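Local structure of lipoprotein LpqN (Mycobacterium tuberculosis, 6E5F) at residues S82-R94 / L213-T227. The protein takes part in cell envelope biogenesis, binds a dodecyl trehaloside in its pocket, and may link MmpL transporters with periplasmic proteins. Numbering follows the deposited sequence. Where two conformers were deposited one is given.
Sequences SPTIDLPVPDDWR and LMDAANVIDEQTTIT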
loop_
_atom_site.group_PDB
_atom_site.type_symbol
_atom_site.label_atom_id
_atom_site.label_comp_id
_atom_site.label_asym_id
_atom_site.label_seq_id
_atom_site.Cartn_x
_atom_site.Cartn_y
_atom_site.Cartn_z
ATOM N N SER A 82 6.318 13.789 -10.718
ATOM C CA SER A 82 6.035 12.556 -9.992
ATOM C C SER A 82 6.532 11.342 -10.763
ATOM O O SER A 82 6.664 11.370 -11.985
ATOM C CB SER A 82 4.528 12.413 -9.740
ATOM O OG SER A 82 3.814 12.161 -10.936
ATOM N N PRO A 83 6.814 10.233 -10.072
ATOM C CA PRO A 83 7.268 9.030 -10.780
ATOM C C PRO A 83 6.131 8.392 -11.561
ATOM O O PRO A 83 4.951 8.580 -11.258
ATOM C CB PRO A 83 7.750 8.112 -9.648
ATOM C CG PRO A 83 7.051 8.584 -8.450
ATOM C CD PRO A 83 6.834 10.057 -8.613
ATOM N N THR A 84 6.499 7.644 -12.594
ATOM C CA THR A 84 5.541 6.864 -13.366
ATOM C C THR A 84 5.552 5.446 -12.811
ATOM O O THR A 84 6.591 4.777 -12.832
ATOM C CB THR A 84 5.899 6.859 -14.849
ATOM O OG1 THR A 84 6.035 8.208 -15.320
ATOM C CG2 THR A 84 4.818 6.152 -15.661
ATOM N N ILE A 85 4.405 4.996 -12.317
ATOM C CA ILE A 85 4.282 3.702 -11.652
ATOM C C ILE A 85 3.321 2.861 -12.478
ATOM O O ILE A 85 2.123 3.161 -12.546
ATOM C CB ILE A 85 3.805 3.852 -10.207
ATOM C CG1 ILE A 85 4.824 4.668 -9.406
ATOM C CG2 ILE A 85 3.607 2.480 -9.569
ATOM C CD1 ILE A 85 4.307 5.182 -8.094
ATOM N N ASP A 86 3.847 1.815 -13.112
ATOM C CA ASP A 86 3.059 0.936 -13.976
ATOM C C ASP A 86 2.698 -0.307 -13.167
ATOM O O ASP A 86 3.467 -1.268 -13.095
ATOM C CB ASP A 86 3.848 0.587 -15.234
ATOM C CG ASP A 86 3.077 -0.322 -16.175
ATOM O OD1 ASP A 86 1.985 0.077 -16.626
ATOM O OD2 ASP A 86 3.571 -1.432 -16.468
ATOM N N LEU A 87 1.515 -0.278 -12.548
ATOM C CA LEU A 87 0.982 -1.443 -11.851
ATOM C C LEU A 87 0.251 -2.343 -12.846
ATOM O O LEU A 87 -0.496 -1.850 -13.695
ATOM C CB LEU A 87 -0.016 -1.015 -10.776
ATOM C CG LEU A 87 0.401 -0.723 -9.328
ATOM C CD1 LEU A 87 1.764 -1.293 -8.950
ATOM C CD2 LEU A 87 0.334 0.772 -9.040
ATOM N N PRO A 88 0.424 -3.658 -12.759
ATOM C CA PRO A 88 -0.320 -4.556 -13.644
ATOM C C PRO A 88 -1.741 -4.775 -13.147
ATOM O O PRO A 88 -2.058 -4.593 -11.970
ATOM C CB PRO A 88 0.482 -5.858 -13.561
ATOM C CG PRO A 88 1.009 -5.854 -12.166
ATOM C CD PRO A 88 1.321 -4.406 -11.857
ATOM N N VAL A 89 -2.600 -5.169 -14.081
ATOM C CA VAL A 89 -3.961 -5.592 -13.758
ATOM C C VAL A 89 -4.015 -7.104 -13.933
ATOM O O VAL A 89 -4.121 -7.587 -15.069
ATOM C CB VAL A 89 -4.998 -4.888 -14.648
ATOM C CG1 VAL A 89 -6.400 -5.376 -14.303
ATOM C CG2 VAL A 89 -4.901 -3.384 -14.489
ATOM N N PRO A 90 -3.933 -7.888 -12.859
ATOM C CA PRO A 90 -3.941 -9.346 -13.014
ATOM C C PRO A 90 -5.222 -9.830 -13.675
ATOM O O PRO A 90 -6.246 -9.144 -13.698
ATOM C CB PRO A 90 -3.833 -9.861 -11.571
ATOM C CG PRO A 90 -3.248 -8.724 -10.797
ATOM C CD PRO A 90 -3.776 -7.483 -11.451
ATOM N N ASP A 91 -5.148 -11.037 -14.229
ATOM C CA ASP A 91 -6.316 -11.636 -14.858
ATOM C C ASP A 91 -7.431 -11.806 -13.834
ATOM O O ASP A 91 -7.185 -12.127 -12.668
ATOM C CB ASP A 91 -5.948 -12.989 -15.460
ATOM C CG ASP A 91 -5.027 -12.861 -16.658
ATOM O OD1 ASP A 91 -5.127 -11.844 -17.377
ATOM O OD2 ASP A 91 -4.205 -13.774 -16.880
ATOM N N ASP A 92 -8.665 -11.575 -14.279
ATOM C CA ASP A 92 -9.877 -11.621 -13.465
ATOM C C ASP A 92 -10.005 -10.430 -12.522
ATOM O O ASP A 92 -10.966 -10.375 -11.744
ATOM C CB ASP A 92 -10.035 -12.934 -12.685
ATOM C CG ASP A 92 -10.197 -14.137 -13.596
ATOM O OD1 ASP A 92 -10.676 -13.959 -14.735
ATOM O OD2 ASP A 92 -9.847 -15.258 -13.171
ATOM N N TRP A 93 -9.073 -9.481 -12.554
ATOM C CA TRP A 93 -9.201 -8.224 -11.835
ATOM C C TRP A 93 -9.490 -7.109 -12.831
ATOM O O TRP A 93 -9.146 -7.208 -14.012
ATOM C CB TRP A 93 -7.913 -7.891 -11.076
ATOM C CG TRP A 93 -7.614 -8.823 -9.940
ATOM C CD1 TRP A 93 -7.247 -10.134 -10.029
ATOM C CD2 TRP A 93 -7.646 -8.510 -8.541
ATOM N NE1 TRP A 93 -7.054 -10.658 -8.776
ATOM C CE2 TRP A 93 -7.292 -9.682 -7.844
ATOM C CE3 TRP A 93 -7.940 -7.356 -7.812
ATOM C CZ2 TRP A 93 -7.224 -9.730 -6.457
ATOM C CZ3 TRP A 93 -7.874 -7.406 -6.435
ATOM C CH2 TRP A 93 -7.518 -8.586 -5.769
ATOM N N ARG A 94 -10.135 -6.052 -12.351
ATOM C CA ARG A 94 -10.421 -4.890 -13.179
ATOM C C ARG A 94 -9.811 -3.645 -12.551
ATOM O O ARG A 94 -9.694 -3.533 -11.328
ATOM C CB ARG A 94 -11.934 -4.700 -13.412
ATOM C CG ARG A 94 -12.703 -3.988 -12.299
ATOM C CD ARG A 94 -14.008 -3.390 -12.829
ATOM N NE ARG A 94 -14.496 -2.298 -11.988
ATOM C CZ ARG A 94 -15.435 -2.416 -11.051
ATOM N NH1 ARG A 94 -16.017 -3.586 -10.816
ATOM N NH2 ARG A 94 -15.797 -1.352 -10.348
ATOM N N LEU A 213 -5.955 -12.577 -2.992
ATOM C CA LEU A 213 -5.009 -11.490 -2.772
ATOM C C LEU A 213 -3.585 -11.937 -3.064
ATOM O O LEU A 213 -2.813 -11.217 -3.708
ATOM C CB LEU A 213 -5.098 -10.992 -1.330
ATOM C CG LEU A 213 -6.349 -10.241 -0.895
ATOM C CD1 LEU A 213 -6.195 -9.777 0.545
ATOM C CD2 LEU A 213 -6.631 -9.059 -1.816
ATOM N N MET A 214 -3.208 -13.120 -2.570
ATOM C CA MET A 214 -1.829 -13.571 -2.719
ATOM C C MET A 214 -1.467 -13.759 -4.187
ATOM O O MET A 214 -0.360 -13.411 -4.607
ATOM C CB MET A 214 -1.616 -14.865 -1.934
ATOM C CG MET A 214 -1.952 -14.738 -0.447
ATOM S SD MET A 214 -1.446 -16.143 0.559
ATOM C CE MET A 214 0.327 -15.985 0.481
ATOM N N ASP A 215 -2.392 -14.301 -4.983
ATOM C CA ASP A 215 -2.138 -14.452 -6.413
ATOM C C ASP A 215 -1.889 -13.099 -7.068
ATOM O O ASP A 215 -0.942 -12.933 -7.844
ATOM C CB ASP A 215 -3.315 -15.165 -7.081
ATOM C CG ASP A 215 -3.410 -16.629 -6.695
ATOM O OD1 ASP A 215 -2.384 -17.206 -6.277
ATOM O OD2 ASP A 215 -4.511 -17.207 -6.819
ATOM N N ALA A 216 -2.736 -12.113 -6.762
ATOM C CA ALA A 216 -2.565 -10.786 -7.342
ATOM C C ALA A 216 -1.246 -10.160 -6.915
ATOM O O ALA A 216 -0.616 -9.440 -7.697
ATOM C CB ALA A 216 -3.730 -9.888 -6.931
ATOM N N ALA A 217 -0.813 -10.426 -5.682
ATOM C CA ALA A 217 0.422 -9.834 -5.180
ATOM C C ALA A 217 1.627 -10.300 -5.983
ATOM O O ALA A 217 2.543 -9.513 -6.253
ATOM C CB ALA A 217 0.606 -10.215 -3.714
ATOM N N ASN A 218 1.658 -11.581 -6.352
ATOM C CA ASN A 218 2.766 -12.090 -7.152
ATOM C C ASN A 218 2.852 -11.365 -8.485
ATOM O O ASN A 218 3.946 -11.009 -8.936
ATOM C CB ASN A 218 2.591 -13.587 -7.384
ATOM C CG ASN A 218 2.539 -14.368 -6.094
ATOM O OD1 ASN A 218 3.297 -14.102 -5.162
ATOM N ND2 ASN A 218 1.635 -15.335 -6.029
ATOM N N VAL A 219 1.708 -11.148 -9.136
ATOM C CA VAL A 219 1.697 -10.422 -10.402
ATOM C C VAL A 219 2.251 -9.018 -10.205
ATOM O O VAL A 219 3.071 -8.538 -10.998
ATOM C CB VAL A 219 0.273 -10.402 -10.987
ATOM C CG1 VAL A 219 0.244 -9.615 -12.285
ATOM C CG2 VAL A 219 -0.230 -11.822 -11.205
ATOM N N ILE A 220 1.819 -8.340 -9.141
ATOM C CA ILE A 220 2.296 -6.987 -8.868
ATOM C C ILE A 220 3.796 -6.990 -8.605
ATOM O O ILE A 220 4.532 -6.140 -9.119
ATOM C CB ILE A 220 1.503 -6.377 -7.697
ATOM C CG1 ILE A 220 0.046 -6.147 -8.111
ATOM C CG2 ILE A 220 2.161 -5.081 -7.221
ATOM C CD1 ILE A 220 -0.879 -5.777 -6.960
ATOM N N ASP A 221 4.274 -7.945 -7.807
ATOM C CA ASP A 221 5.687 -7.964 -7.448
ATOM C C ASP A 221 6.579 -8.165 -8.665
ATOM O O ASP A 221 7.683 -7.612 -8.721
ATOM C CB ASP A 221 5.949 -9.061 -6.416
ATOM C CG ASP A 221 5.318 -8.760 -5.070
ATOM O OD1 ASP A 221 4.814 -7.631 -4.885
ATOM O OD2 ASP A 221 5.323 -9.655 -4.199
ATOM N N GLU A 222 6.120 -8.932 -9.652
ATOM C CA GLU A 222 6.984 -9.314 -10.760
ATOM C C GLU A 222 6.881 -8.388 -11.967
ATOM O O GLU A 222 7.825 -8.337 -12.765
ATOM C CB GLU A 222 6.700 -10.764 -11.182
ATOM C CG GLU A 222 5.592 -10.927 -12.209
ATOM C CD GLU A 222 5.305 -12.380 -12.548
ATOM O OE1 GLU A 222 5.726 -13.271 -11.779
ATOM O OE2 GLU A 222 4.658 -12.629 -13.587
ATOM N N GLN A 223 5.778 -7.652 -12.124
ATOM C CA GLN A 223 5.547 -6.870 -13.334
ATOM C C GLN A 223 5.553 -5.362 -13.117
ATOM O O GLN A 223 5.561 -4.616 -14.105
ATOM C CB GLN A 223 4.217 -7.272 -13.993
ATOM C CG GLN A 223 4.134 -8.744 -14.364
ATOM C CD GLN A 223 2.882 -9.093 -15.147
ATOM O OE1 GLN A 223 2.160 -8.213 -15.614
ATOM N NE2 GLN A 223 2.617 -10.387 -15.291
ATOM N N THR A 224 5.556 -4.886 -11.876
ATOM C CA THR A 224 5.497 -3.450 -11.639
ATOM C C THR A 224 6.816 -2.796 -12.027
ATOM O O THR A 224 7.893 -3.274 -11.663
ATOM C CB THR A 224 5.194 -3.158 -10.169
ATOM O OG1 THR A 224 3.890 -3.646 -9.843
ATOM C CG2 THR A 224 5.242 -1.662 -9.900
ATOM N N THR A 225 6.726 -1.694 -12.765
ATOM C CA THR A 225 7.876 -0.858 -13.066
ATOM C C THR A 225 7.652 0.512 -12.443
ATOM O O THR A 225 6.520 1.006 -12.391
ATOM C CB THR A 225 8.076 -0.709 -14.576
ATOM O OG1 THR A 225 7.025 0.096 -15.126
ATOM C CG2 THR A 225 8.081 -2.070 -15.258
ATOM N N ILE A 226 8.732 1.113 -11.954
ATOM C CA ILE A 226 8.702 2.441 -11.362
ATOM C C ILE A 226 9.844 3.223 -11.981
ATOM O O ILE A 226 11.010 2.829 -11.851
ATOM C CB ILE A 226 8.857 2.401 -9.832
ATOM C CG1 ILE A 226 7.717 1.598 -9.209
ATOM C CG2 ILE A 226 8.890 3.817 -9.264
ATOM C CD1 ILE A 226 7.855 1.396 -7.714
ATOM N N THR A 227 9.520 4.323 -12.638
ATOM C CA THR A 227 10.523 5.163 -13.290
ATOM C C THR A 227 10.423 6.569 -12.720
ATOM O O THR A 227 9.410 7.255 -12.957
ATOM C CB THR A 227 10.276 5.177 -14.798
ATOM O OG1 THR A 227 10.129 3.832 -15.269
ATOM C CG2 THR A 227 11.434 5.845 -15.533
HETATM O O HOH W 1 7.240 2.983 -15.058
HETATM O O HOH W 2 8.630 8.402 -16.127
HETATM O O HOH W 3 3.007 -3.648 -15.172
#
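Trp-93, Pro-90 and Pro-88 lie in turn along one flank of helix 210-223. Ala-216 CB approaches the indole obliquely near its rim, 3.5 Å from Trp-93 CZ2, while Leu-213 CD2 comes to the ring edge near CH2. One helical turn on, Val-219 places CG1 anti to its backbone N (chi1 178°), and this methyl touches both prolines, 3.8 Å from Pro-88 CG and 3.9 Å from Pro-90 CG. Pro-88 CG also presses against the helix backbone at Ile-220 CA, and Gln-223 reaches beside the ring with its OE1 near Pro-88 CB. Past the helix end, Thr-224 turns its hydroxyl back to donate to Ile-220 O at 2.7 Å; the N of Thr-224 reaches the same oxygen from the opposite face of the carbonyl plane. Leu-87 runs alongside Thr-224, its CD1 3.6 Å from Thr-224 CG2.

From here the two segments continue as an antiparallel pair of strands. Thr-84 and Thr-227 form a hydrogen-bonded pair: Thr-84 N to Thr-227 O and Thr-227 N to Thr-84 O are both 3.0 Å; in the Asp-86/Thr-225 pair Asp-86 N donates to Thr-225 O, while the return bond from Thr-225 N to Asp-86 O is weak. Ile-85 and Ile-226, the non-hydrogen-bonded pair between them, point the same way, toward Ile-190 of strand 179-192, with Ile-85 CG1 4.2 Å from Ile-226 CG2. On the other face a water joins Thr-84 O to the hydroxyls of Thr-225 and Thr-227, and a second lies within hydrogen-bonding distance of Asp-86 OD2 and Gln-223 O.

Across the helix, Met-214 and Ala-217 touch the bound dodecyl trehaloside. This helix packed against a curved antiparallel sheet and continued by strand 225-227, which pairs with strand 84-86, is consistent with the Mog1p/PsbP-like fold of the LpqN family.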